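Local coordinates for DUF1881 domain-containing protein (Neurospora crassa, PDB 5Z6D) that is an abundant perithecial protein that pairs a betagamma-crystallin domain with an Ig-like domain, whose interface probably renders its calcium-binding site inoperative, at residues V174-N179 and L186-T191; D128-V133 and S195-L200; I93-K98 and G161-E166; I53-Y58 and V133-E138. The protein carries 1 engineered substitution. All coordinates share one frame; numbering follows the deposited sequence.

Interaction 1 (V174-N179 and L186-T191)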
# COMPACT_ATOMS: atom_id res chain seq x y z
N VAL A 174 -4.45 -8.85 -8.75
CA VAL A 174 -4.54 -7.51 -9.33
C VAL A 174 -3.57 -7.43 -10.50
O VAL A 174 -2.43 -7.89 -10.40
CB VAL A 174 -4.22 -6.42 -8.29
CG1 VAL A 174 -4.14 -5.03 -8.96
CG2 VAL A 174 -5.25 -6.42 -7.18
N ASP A 175 -4.03 -6.85 -11.61
CA ASP A 175 -3.18 -6.64 -12.77
C ASP A 175 -2.93 -5.16 -13.01
O ASP A 175 -3.85 -4.34 -12.91
CB ASP A 175 -3.80 -7.23 -14.03
CG ASP A 175 -3.72 -8.73 -14.08
OD1 ASP A 175 -3.28 -9.34 -13.08
OD2 ASP A 175 -4.11 -9.30 -15.12
N VAL A 176 -1.68 -4.83 -13.31
CA VAL A 176 -1.35 -3.54 -13.89
C VAL A 176 -1.50 -3.66 -15.40
O VAL A 176 -0.87 -4.52 -16.02
CB VAL A 176 0.08 -3.10 -13.53
CG1 VAL A 176 0.51 -1.94 -14.40
CG2 VAL A 176 0.17 -2.74 -12.05
N VAL A 177 -2.35 -2.83 -15.98
CA VAL A 177 -2.50 -2.78 -17.42
C VAL A 177 -1.71 -1.60 -17.97
O VAL A 177 -2.01 -0.44 -17.67
CB VAL A 177 -3.96 -2.65 -17.84
CG1 VAL A 177 -4.08 -2.71 -19.36
CG2 VAL A 177 -4.78 -3.76 -17.19
N GLU A 178 -0.68 -1.89 -18.75
CA GLU A 178 0.14 -0.85 -19.35
C GLU A 178 -0.48 -0.37 -20.66
O GLU A 178 -0.18 -0.91 -21.72
CB GLU A 178 1.57 -1.35 -19.59
CG GLU A 178 2.25 -1.92 -18.34
CD GLU A 178 3.76 -2.05 -18.52
OE1 GLU A 178 4.25 -1.82 -19.64
OE2 GLU A 178 4.45 -2.36 -17.52
N ASN A 179 -1.36 0.62 -20.58
CA ASN A 179 -2.01 1.14 -21.78
C ASN A 179 -1.31 2.40 -22.31
O ASN A 179 -0.16 2.65 -21.96
CB ASN A 179 -3.50 1.41 -21.52
CG ASN A 179 -3.74 2.38 -20.38
OD1 ASN A 179 -2.99 3.33 -20.17
ND2 ASN A 179 -4.82 2.15 -19.64
N LEU A 186 8.73 3.43 -18.05
CA LEU A 186 8.59 2.53 -16.91
C LEU A 186 8.26 1.11 -17.34
O LEU A 186 7.54 0.90 -18.32
CB LEU A 186 7.50 3.03 -15.96
CG LEU A 186 7.64 4.41 -15.34
CD1 LEU A 186 6.38 4.78 -14.55
CD2 LEU A 186 8.89 4.46 -14.46
N LYS A 187 8.75 0.15 -16.58
CA LYS A 187 8.36 -1.25 -16.74
C LYS A 187 7.86 -1.79 -15.41
O LYS A 187 8.52 -1.62 -14.40
CB LYS A 187 9.53 -2.09 -17.24
CG LYS A 187 9.35 -2.62 -18.65
CD LYS A 187 8.37 -3.78 -18.68
CE LYS A 187 8.32 -4.43 -20.05
NZ LYS A 187 7.52 -5.68 -20.03
N SER A 188 6.71 -2.46 -15.39
CA SER A 188 6.27 -3.10 -14.16
C SER A 188 6.57 -4.58 -14.21
O SER A 188 6.51 -5.20 -15.28
CB SER A 188 4.78 -2.85 -13.90
OG SER A 188 3.97 -3.56 -14.82
N LYS A 189 6.92 -5.14 -13.06
CA LYS A 189 7.20 -6.56 -12.91
C LYS A 189 6.44 -7.05 -11.69
O LYS A 189 6.60 -6.50 -10.60
CB LYS A 189 8.69 -6.81 -12.74
CG LYS A 189 9.06 -8.26 -12.50
CD LYS A 189 10.41 -8.39 -11.82
CE LYS A 189 10.90 -9.83 -11.84
NZ LYS A 189 9.82 -10.81 -11.54
N ARG A 190 5.61 -8.07 -11.86
CA ARG A 190 4.85 -8.60 -10.74
C ARG A 190 5.79 -9.24 -9.71
O ARG A 190 6.70 -9.99 -10.08
CB ARG A 190 3.82 -9.63 -11.22
CG ARG A 190 3.07 -10.31 -10.07
CD ARG A 190 2.05 -11.33 -10.58
NE ARG A 190 1.05 -10.71 -11.43
CZ ARG A 190 0.03 -9.99 -10.99
NH1 ARG A 190 -0.14 -9.81 -9.68
NH2 ARG A 190 -0.83 -9.45 -11.85
N THR A 191 5.57 -8.93 -8.43
CA THR A 191 6.37 -9.53 -7.37
C THR A 191 5.47 -10.22 -6.34
O THR A 191 5.96 -10.74 -5.33
CB THR A 191 7.27 -8.51 -6.65
OG1 THR A 191 6.48 -7.44 -6.12
CG2 THR A 191 8.30 -7.93 -7.63
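Arg190 reaches Val174 and Asp175 through its guanidinium group, which supplies the charged part of the contact. Its NH2 donates to Val174 O at 2.7 Å with an N-H...acceptor angle of 155°. The oxygen lies nearly in the guanidinium plane, but the donor is tilted from the plane of the carbonyl; NH1 adds a weak bond to the same Val174 O. Asp175 OD1 completes a salt bridge, also 2.7 Å from Arg190 NH2, and comes in at the edge of the guanidinium, with the carboxylate plane turned 54° against it. CG of Arg190 is anti to the backbone N (chi1 175°), and a bend at chi3 swings the group onto strand 173-177 of the facing sheet. With an alanine here, Val174 O and Asp175 OD1 would probably both lose this donor, leaving the carboxylate without its charged mate.

Strands 173-177 and 186-190 are outermost in the two sheets of the Ig-like sandwich. They run almost antiparallel, yet their short axes stay 8.7 Å apart, too far for backbone pairing, so side chains bridge this margin of the sandwich.

The second polar group lies at the other end. Glu178 OE2 accepts from Ser188 N at 3.1 Å, met nearly head-on to its C-O bond, while Ser188 OG sits 3.0 Å from the same oxygen.

Van der Waals contact is slight: Val176 CG1 comes to 3.8 Å from Ser188 OG. Val176 also packs on Val163, Phe165 and Phe196.

Interaction 2 (D128-V133 and S195-L200)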
# COMPACT_ATOMS: atom_id res chain seq x y z
N ASP A 128 13.98 -1.24 0.49
CA ASP A 128 13.12 -2.36 0.16
C ASP A 128 11.67 -2.20 0.60
O ASP A 128 10.87 -3.11 0.41
CB ASP A 128 13.69 -3.64 0.79
CG ASP A 128 15.13 -3.89 0.39
OD1 ASP A 128 15.50 -3.59 -0.77
OD2 ASP A 128 15.90 -4.38 1.25
N GLU A 129 11.32 -1.07 1.20
CA GLU A 129 9.95 -0.90 1.68
C GLU A 129 9.01 -0.54 0.54
O GLU A 129 9.21 0.47 -0.13
CB GLU A 129 9.87 0.17 2.77
CG GLU A 129 10.45 -0.26 4.10
CD GLU A 129 10.05 0.65 5.24
OE1 GLU A 129 10.78 1.64 5.49
OE2 GLU A 129 9.01 0.39 5.88
N TYR A 130 8.01 -1.39 0.32
CA TYR A 130 6.98 -1.10 -0.67
C TYR A 130 6.08 0.02 -0.19
O TYR A 130 5.95 0.26 1.02
CB TYR A 130 6.14 -2.34 -0.98
CG TYR A 130 6.75 -3.28 -2.00
CD1 TYR A 130 6.15 -3.43 -3.25
CD2 TYR A 130 7.89 -4.02 -1.73
CE1 TYR A 130 6.68 -4.29 -4.18
CE2 TYR A 130 8.43 -4.88 -2.67
CZ TYR A 130 7.82 -5.01 -3.89
OH TYR A 130 8.32 -5.85 -4.86
N GLY A 131 5.45 0.72 -1.13
CA GLY A 131 4.46 1.70 -0.78
C GLY A 131 3.07 1.25 -1.17
O GLY A 131 2.86 0.74 -2.27
N LEU A 132 2.12 1.46 -0.27
CA LEU A 132 0.73 1.12 -0.51
C LEU A 132 0.12 2.15 -1.46
O LEU A 132 0.08 3.34 -1.13
CB LEU A 132 -0.03 1.09 0.82
CG LEU A 132 -1.53 0.82 0.72
CD1 LEU A 132 -1.79 -0.64 0.35
CD2 LEU A 132 -2.24 1.21 2.02
N VAL A 133 -0.33 1.70 -2.63
CA VAL A 133 -0.85 2.63 -3.63
C VAL A 133 -2.30 2.33 -4.01
O VAL A 133 -2.89 3.00 -4.88
CB VAL A 133 0.03 2.65 -4.92
CG1 VAL A 133 1.45 3.15 -4.61
CG2 VAL A 133 0.08 1.27 -5.57
N SER A 195 1.54 -6.92 -5.80
CA SER A 195 2.73 -6.08 -5.61
C SER A 195 3.55 -6.07 -6.88
O SER A 195 3.62 -7.07 -7.61
CB SER A 195 3.57 -6.56 -4.43
OG SER A 195 4.08 -7.85 -4.66
N PHE A 196 4.18 -4.92 -7.15
CA PHE A 196 4.86 -4.69 -8.42
C PHE A 196 6.13 -3.89 -8.19
O PHE A 196 6.13 -2.89 -7.46
CB PHE A 196 3.93 -3.95 -9.40
CG PHE A 196 2.62 -4.64 -9.62
CD1 PHE A 196 2.47 -5.57 -10.63
CD2 PHE A 196 1.54 -4.38 -8.79
CE1 PHE A 196 1.26 -6.22 -10.82
CE2 PHE A 196 0.33 -5.02 -8.97
CZ PHE A 196 0.19 -5.94 -9.99
N GLU A 197 7.21 -4.34 -8.81
CA GLU A 197 8.42 -3.53 -8.92
C GLU A 197 8.28 -2.69 -10.18
O GLU A 197 8.10 -3.22 -11.27
CB GLU A 197 9.65 -4.43 -8.97
CG GLU A 197 10.88 -3.86 -8.28
CD GLU A 197 12.00 -4.88 -8.18
OE1 GLU A 197 12.67 -5.11 -9.21
OE2 GLU A 197 12.20 -5.45 -7.09
N VAL A 198 8.32 -1.38 -10.02
CA VAL A 198 8.21 -0.50 -11.17
C VAL A 198 9.59 0.09 -11.40
O VAL A 198 10.15 0.70 -10.49
CB VAL A 198 7.17 0.60 -10.94
CG1 VAL A 198 7.21 1.63 -12.08
CG2 VAL A 198 5.78 -0.02 -10.78
N THR A 199 10.13 -0.12 -12.59
CA THR A 199 11.52 0.24 -12.87
C THR A 199 11.61 1.30 -13.97
O THR A 199 10.99 1.18 -15.03
CB THR A 199 12.34 -0.99 -13.30
OG1 THR A 199 12.34 -1.96 -12.24
CG2 THR A 199 13.77 -0.60 -13.60
N LEU A 200 12.39 2.35 -13.70
CA LEU A 200 12.73 3.34 -14.72
C LEU A 200 13.78 2.75 -15.66
O LEU A 200 14.92 2.53 -15.25
CB LEU A 200 13.24 4.64 -14.09
CG LEU A 200 13.51 5.78 -15.07
CD1 LEU A 200 12.20 6.34 -15.63
CD2 LEU A 200 14.32 6.88 -14.43
O HOH W 1 10.64 -6.64 -4.47
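Tyr130 and Ser195 have their CA atoms 8.2 Å apart, the nearest CA pair of the two segments, because the strands 131-136 and 195-200 are not neighbours but flank strand 91-99 in the mixed sheet of the Ig-like domain. The contact therefore depends on one long side chain that spans the middle strand. Tyr130 sits just ahead of its strand, and its CG is anti to the carbonyl carbon (chi1 -84°), which carries the ring over Ser94 and Leu96 to the far strand. There CE1 does the touching: it lies 3.6 Å from Phe196 O and 3.9 Å from Ser195 CB, both of them oblique to the ring. The phenol end continues past the backbone into a polar network. Tyr130 OH is hydrogen-bonded to Thr191 OG1, which also bonds Ser195 OG, so one threonine hydroxyl joins the residues on the two sides of the contact. A water lying in the plane of the ring, at its edge, donates a long bond of 3.3 Å to Glu197 OE2; it is only 2.5 Å from Tyr130 OH, so close that a water bridge between the two side chains remains doubtful. The chemistry thus divides: one ring carbon, CE1, packs on the strand's backbone and on Ser195 CB, whereas fixing the ring's far end falls mainly to the hydroxyl through its bond to Thr191.

Interaction 3 (I93-K98 and G161-E166)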
# COMPACT_ATOMS: atom_id res chain seq x y z
N ILE A 93 -2.57 -3.14 -2.84
CA ILE A 93 -1.76 -2.89 -4.02
C ILE A 93 -0.56 -2.07 -3.59
O ILE A 93 -0.72 -0.97 -3.01
CB ILE A 93 -2.53 -2.14 -5.12
CG1 ILE A 93 -3.86 -2.83 -5.44
CG2 ILE A 93 -1.69 -2.03 -6.40
CD1 ILE A 93 -4.73 -2.02 -6.42
N SER A 94 0.63 -2.60 -3.90
CA SER A 94 1.88 -1.96 -3.50
C SER A 94 2.92 -1.90 -4.62
O SER A 94 3.01 -2.80 -5.44
CB SER A 94 2.47 -2.68 -2.28
OG SER A 94 2.80 -4.02 -2.59
N PHE A 95 3.68 -0.81 -4.63
CA PHE A 95 4.76 -0.57 -5.60
C PHE A 95 6.12 -0.43 -4.91
O PHE A 95 6.20 0.13 -3.81
CB PHE A 95 4.56 0.74 -6.36
CG PHE A 95 3.55 0.69 -7.47
CD1 PHE A 95 3.01 -0.49 -7.93
CD2 PHE A 95 3.22 1.89 -8.12
CE1 PHE A 95 2.10 -0.49 -8.97
CE2 PHE A 95 2.31 1.90 -9.15
CZ PHE A 95 1.76 0.72 -9.59
N LEU A 96 7.18 -0.89 -5.58
CA LEU A 96 8.55 -0.54 -5.21
C LEU A 96 9.23 0.06 -6.45
O LEU A 96 9.22 -0.55 -7.52
CB LEU A 96 9.31 -1.77 -4.70
CG LEU A 96 10.70 -1.53 -4.10
CD1 LEU A 96 10.59 -0.73 -2.83
CD2 LEU A 96 11.40 -2.85 -3.85
N PHE A 97 9.81 1.25 -6.29
CA PHE A 97 10.33 2.01 -7.43
C PHE A 97 11.84 1.86 -7.58
O PHE A 97 12.60 2.22 -6.68
CB PHE A 97 9.96 3.49 -7.28
CG PHE A 97 10.34 4.35 -8.46
CD1 PHE A 97 10.20 3.89 -9.76
CD2 PHE A 97 10.83 5.65 -8.26
CE1 PHE A 97 10.54 4.71 -10.85
CE2 PHE A 97 11.18 6.46 -9.36
CZ PHE A 97 11.02 5.99 -10.65
N LYS A 98 12.25 1.34 -8.73
CA LYS A 98 13.65 1.11 -9.03
C LYS A 98 14.07 1.90 -10.24
O LYS A 98 13.23 2.36 -11.03
CB LYS A 98 13.94 -0.39 -9.27
CG LYS A 98 13.67 -1.27 -8.05
CD LYS A 98 14.45 -0.81 -6.83
CE LYS A 98 14.28 -1.77 -5.66
NZ LYS A 98 14.83 -1.19 -4.40
N GLY A 161 1.58 10.40 -16.57
CA GLY A 161 0.57 9.55 -17.16
C GLY A 161 -0.30 8.93 -16.10
O GLY A 161 -0.68 9.60 -15.14
N SER A 162 -0.64 7.67 -16.28
CA SER A 162 -1.46 6.98 -15.30
C SER A 162 -1.25 5.49 -15.36
O SER A 162 -0.66 4.96 -16.30
CB SER A 162 -2.94 7.32 -15.50
OG SER A 162 -3.36 6.92 -16.79
N VAL A 163 -1.71 4.81 -14.31
CA VAL A 163 -1.68 3.36 -14.24
C VAL A 163 -3.13 2.89 -14.10
O VAL A 163 -3.95 3.56 -13.46
CB VAL A 163 -0.81 2.85 -13.05
CG1 VAL A 163 -1.38 3.32 -11.70
CG2 VAL A 163 -0.68 1.33 -13.10
N TYR A 164 -3.43 1.76 -14.72
CA TYR A 164 -4.76 1.18 -14.69
C TYR A 164 -4.67 -0.17 -14.00
O TYR A 164 -3.93 -1.05 -14.43
CB TYR A 164 -5.30 1.05 -16.13
CG TYR A 164 -6.71 0.52 -16.27
CD1 TYR A 164 -7.81 1.32 -15.97
CD2 TYR A 164 -6.94 -0.76 -16.74
CE1 TYR A 164 -9.11 0.84 -16.12
CE2 TYR A 164 -8.23 -1.25 -16.89
CZ TYR A 164 -9.31 -0.45 -16.58
OH TYR A 164 -10.59 -0.93 -16.73
N PHE A 165 -5.38 -0.30 -12.88
CA PHE A 165 -5.48 -1.57 -12.15
C PHE A 165 -6.78 -2.27 -12.45
O PHE A 165 -7.84 -1.64 -12.48
CB PHE A 165 -5.41 -1.34 -10.64
CG PHE A 165 -4.14 -0.68 -10.18
CD1 PHE A 165 -2.92 -1.32 -10.29
CD2 PHE A 165 -4.19 0.57 -9.59
CE1 PHE A 165 -1.76 -0.71 -9.84
CE2 PHE A 165 -3.03 1.19 -9.13
CZ PHE A 165 -1.82 0.54 -9.25
N GLU A 166 -6.72 -3.57 -12.65
CA GLU A 166 -7.97 -4.31 -12.83
C GLU A 166 -7.86 -5.66 -12.14
O GLU A 166 -6.78 -6.20 -12.01
CB GLU A 166 -8.32 -4.48 -14.32
CG GLU A 166 -7.40 -5.40 -15.10
CD GLU A 166 -7.86 -5.57 -16.54
OE1 GLU A 166 -8.79 -4.86 -16.97
OE2 GLU A 166 -7.28 -6.43 -17.25
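Phe165 extends from strand 157-168 into the core of the Ig-like beta-sandwich and meets Ile93 and Phe95 of the facing sheet. The short segments of the two strands are 11.0 Å apart at closest approach and cross at 141°, the separation of stacked sheets rather than of paired strands.

The side chain can be followed outward. At its root, Phe165 CB packs on the methyl end of Met136. With chi1 at -59°, CG is anti to the carbonyl carbon, and the ring projects between the sheets. CG then lies 4.0 Å from Ile93 CD1, and CD2 is near the same methyl, while Phe165 CD1 lies 4.1 Å from Ile93 CG2. Further out, CE1 comes to 3.7 Å from Ile93 CG2, and it also packs on Val176. Ile93 CG2 makes a CH-pi contact as well, 4.1 Å from the ring centroid of Phe165 and over the face. Ile93 thus covers one side of the ring with two methyl groups, while Val163 CG2, from the same strand as the ring, lies over the opposite face toward its rim.

At the tip, Phe165 CZ meets Phe95 CZ at 3.6 Å. The two phenylalanines come from opposite directions, and their planes stand at 51° with centroids 5.8 Å apart, an oblique pair. Phe165 presents an edge to this neighbour, so both faces and the far edge of its ring are in apolar contact, and all four participating residues are buried. The same Phe95 CZ lies 4.3 Å from Val163 CG2, which sits at the edge of the Phe95 ring.

Interaction 4 (I53-Y58 and V133-E138)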
# COMPACT_ATOMS: atom_id res chain seq x y z
N ILE A 53 -5.46 -3.69 6.84
CA ILE A 53 -4.41 -2.96 6.14
C ILE A 53 -4.17 -1.66 6.88
O ILE A 53 -5.08 -0.86 7.01
CB ILE A 53 -4.79 -2.69 4.67
CG1 ILE A 53 -5.02 -4.02 3.93
CG2 ILE A 53 -3.69 -1.86 3.99
CD1 ILE A 53 -5.66 -3.84 2.56
N ALA A 54 -2.95 -1.46 7.37
CA ALA A 54 -2.61 -0.27 8.17
C ALA A 54 -1.53 0.55 7.47
O ALA A 54 -0.59 -0.02 6.93
CB ALA A 54 -2.15 -0.68 9.58
N TRP A 55 -1.66 1.88 7.46
CA TRP A 55 -0.68 2.69 6.78
C TRP A 55 -0.55 4.07 7.40
O TRP A 55 -1.12 4.36 8.46
CB TRP A 55 -0.99 2.77 5.27
CG TRP A 55 -2.21 3.54 4.78
CD1 TRP A 55 -2.21 4.77 4.19
CD2 TRP A 55 -3.58 3.08 4.78
NE1 TRP A 55 -3.50 5.12 3.83
CE2 TRP A 55 -4.35 4.11 4.18
CE3 TRP A 55 -4.23 1.92 5.21
CZ2 TRP A 55 -5.75 4.01 4.02
CZ3 TRP A 55 -5.61 1.81 5.05
CH2 TRP A 55 -6.35 2.85 4.46
N GLN A 56 0.25 4.89 6.74
CA GLN A 56 0.64 6.19 7.27
C GLN A 56 -0.08 7.30 6.51
O GLN A 56 0.19 7.54 5.34
CB GLN A 56 2.15 6.35 7.16
CG GLN A 56 2.66 7.62 7.77
CD GLN A 56 2.16 7.79 9.17
OE1 GLN A 56 1.30 8.64 9.43
NE2 GLN A 56 2.67 6.98 10.09
N HIS A 57 -1.01 7.98 7.17
CA HIS A 57 -1.75 9.01 6.44
C HIS A 57 -1.24 10.42 6.75
O HIS A 57 -1.78 11.40 6.24
CB HIS A 57 -3.25 8.89 6.71
CG HIS A 57 -3.71 9.59 7.94
ND1 HIS A 57 -3.41 9.15 9.21
CD2 HIS A 57 -4.48 10.70 8.10
CE1 HIS A 57 -3.97 9.95 10.10
NE2 HIS A 57 -4.62 10.90 9.45
N TYR A 58 -0.19 10.51 7.56
CA TYR A 58 0.42 11.82 7.86
C TYR A 58 1.65 12.11 7.01
O TYR A 58 2.32 13.12 7.20
CB TYR A 58 0.80 11.91 9.34
CG TYR A 58 -0.41 11.98 10.24
CD1 TYR A 58 -1.45 12.85 9.97
CD2 TYR A 58 -0.52 11.14 11.35
CE1 TYR A 58 -2.56 12.91 10.78
CE2 TYR A 58 -1.63 11.19 12.17
CZ TYR A 58 -2.65 12.08 11.88
OH TYR A 58 -3.76 12.13 12.68
N VAL A 133 -0.33 1.70 -2.63
CA VAL A 133 -0.85 2.63 -3.63
C VAL A 133 -2.30 2.33 -4.01
O VAL A 133 -2.89 3.00 -4.88
CB VAL A 133 0.03 2.65 -4.92
CG1 VAL A 133 1.45 3.15 -4.61
CG2 VAL A 133 0.08 1.27 -5.57
N GLY A 134 -2.90 1.34 -3.35
CA GLY A 134 -4.33 1.14 -3.56
C GLY A 134 -4.87 -0.03 -2.76
O GLY A 134 -4.08 -0.81 -2.22
N ILE A 135 -6.19 -0.13 -2.64
CA ILE A 135 -6.81 -1.30 -2.01
C ILE A 135 -7.90 -1.77 -2.95
O ILE A 135 -8.75 -0.98 -3.35
CB ILE A 135 -7.40 -0.95 -0.63
CG1 ILE A 135 -6.29 -0.51 0.33
CG2 ILE A 135 -8.15 -2.15 -0.04
CD1 ILE A 135 -6.77 -0.03 1.70
N MET A 136 -7.87 -3.04 -3.32
CA MET A 136 -8.86 -3.55 -4.27
C MET A 136 -9.50 -4.82 -3.77
O MET A 136 -8.82 -5.83 -3.62
CB MET A 136 -8.24 -3.82 -5.63
CG MET A 136 -9.26 -4.34 -6.64
SD MET A 136 -8.62 -4.49 -8.32
CE MET A 136 -8.34 -2.77 -8.75
N PRO A 137 -10.82 -4.78 -3.54
CA PRO A 137 -11.55 -5.99 -3.17
C PRO A 137 -11.54 -7.01 -4.30
O PRO A 137 -11.36 -6.65 -5.47
CB PRO A 137 -12.97 -5.47 -2.90
CG PRO A 137 -13.07 -4.20 -3.69
CD PRO A 137 -11.69 -3.60 -3.64
N GLU A 138 -11.72 -8.28 -3.95
CA GLU A 138 -11.80 -9.34 -4.95
C GLU A 138 -12.92 -8.99 -5.92
O GLU A 138 -14.02 -8.65 -5.50
CB GLU A 138 -12.03 -10.69 -4.28
CG GLU A 138 -12.01 -11.88 -5.22
CD GLU A 138 -13.36 -12.14 -5.84
OE1 GLU A 138 -14.38 -11.73 -5.26
OE2 GLU A 138 -13.40 -12.76 -6.93
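Of residues 133-138, Ile135 alone touches segment 53-58, reaching from the Ig-like domain to Ile53 and Trp55 of the betagamma-crystallin domain. It follows directly on a classic beta bulge, in which Val133 and Gly134 both face Ile93.

Both branches of Ile135 take part. Its CG2 meets Ile53 CD1 at 4.0 Å, the side chains reaching toward each other tip to tip. The CG1-CD1 branch touches both partners: CG1 is 4.1 Å from the same Ile53 CD1, and Ile135 CD1 lies 4.0 Å from both Trp55 CZ3 and Trp55 CH2, against the benzene part of the indole and oblique to it. Trp55 holds CG between the backbone N and the carbonyl carbon (chi1 69°), which leaves the six-membered ring beside Ile135, while its NE1 bonds to Val117 O, a second tie to the Ig-like domain. An alanine in place of Ile135 would probably open a gap between the domains, leaving Ile53 CD1 and the far edge of the indole without this apolar partner.

Trp55 is followed by Gln56, a residue seen to bind calcium in this protein, although no metal occupies this chain. Gln56 OE1 accepts from Tyr58 N at 3.0 Å, on a lone pair, and is also bonded to Ser81 OG of the same site.

Within its own sheet, strand 50-55 runs between strands 64-67 and 82-87, whereas strand 131-136 is outermost in the mixed sheet beside 91-99, so an inner strand of one domain meets a border strand of the other.

In the fold
Interactions 1, 2 and 3 all belong to the Ig-like sandwich, with centres about 7 Å apart between 1 and 3 and between 2 and 3. Interaction 3 lies between the sheets; interaction 1 joins their border strands, and interaction 2 spans one sheet across strand 91-99. Val176 CG2 lies 3.6 Å from Phe165 CE1, connecting 1 to 3. Interaction 4, about 13 Å from 2 and 3, shares Val133 with interaction 2, and Leu132 CD2 approaches Trp55 CD2 to 3.6 Å. It alone adjoins the calcium site: it holds Gln56, and the side chain of Trp55 is about 7 Å from that of Ser81.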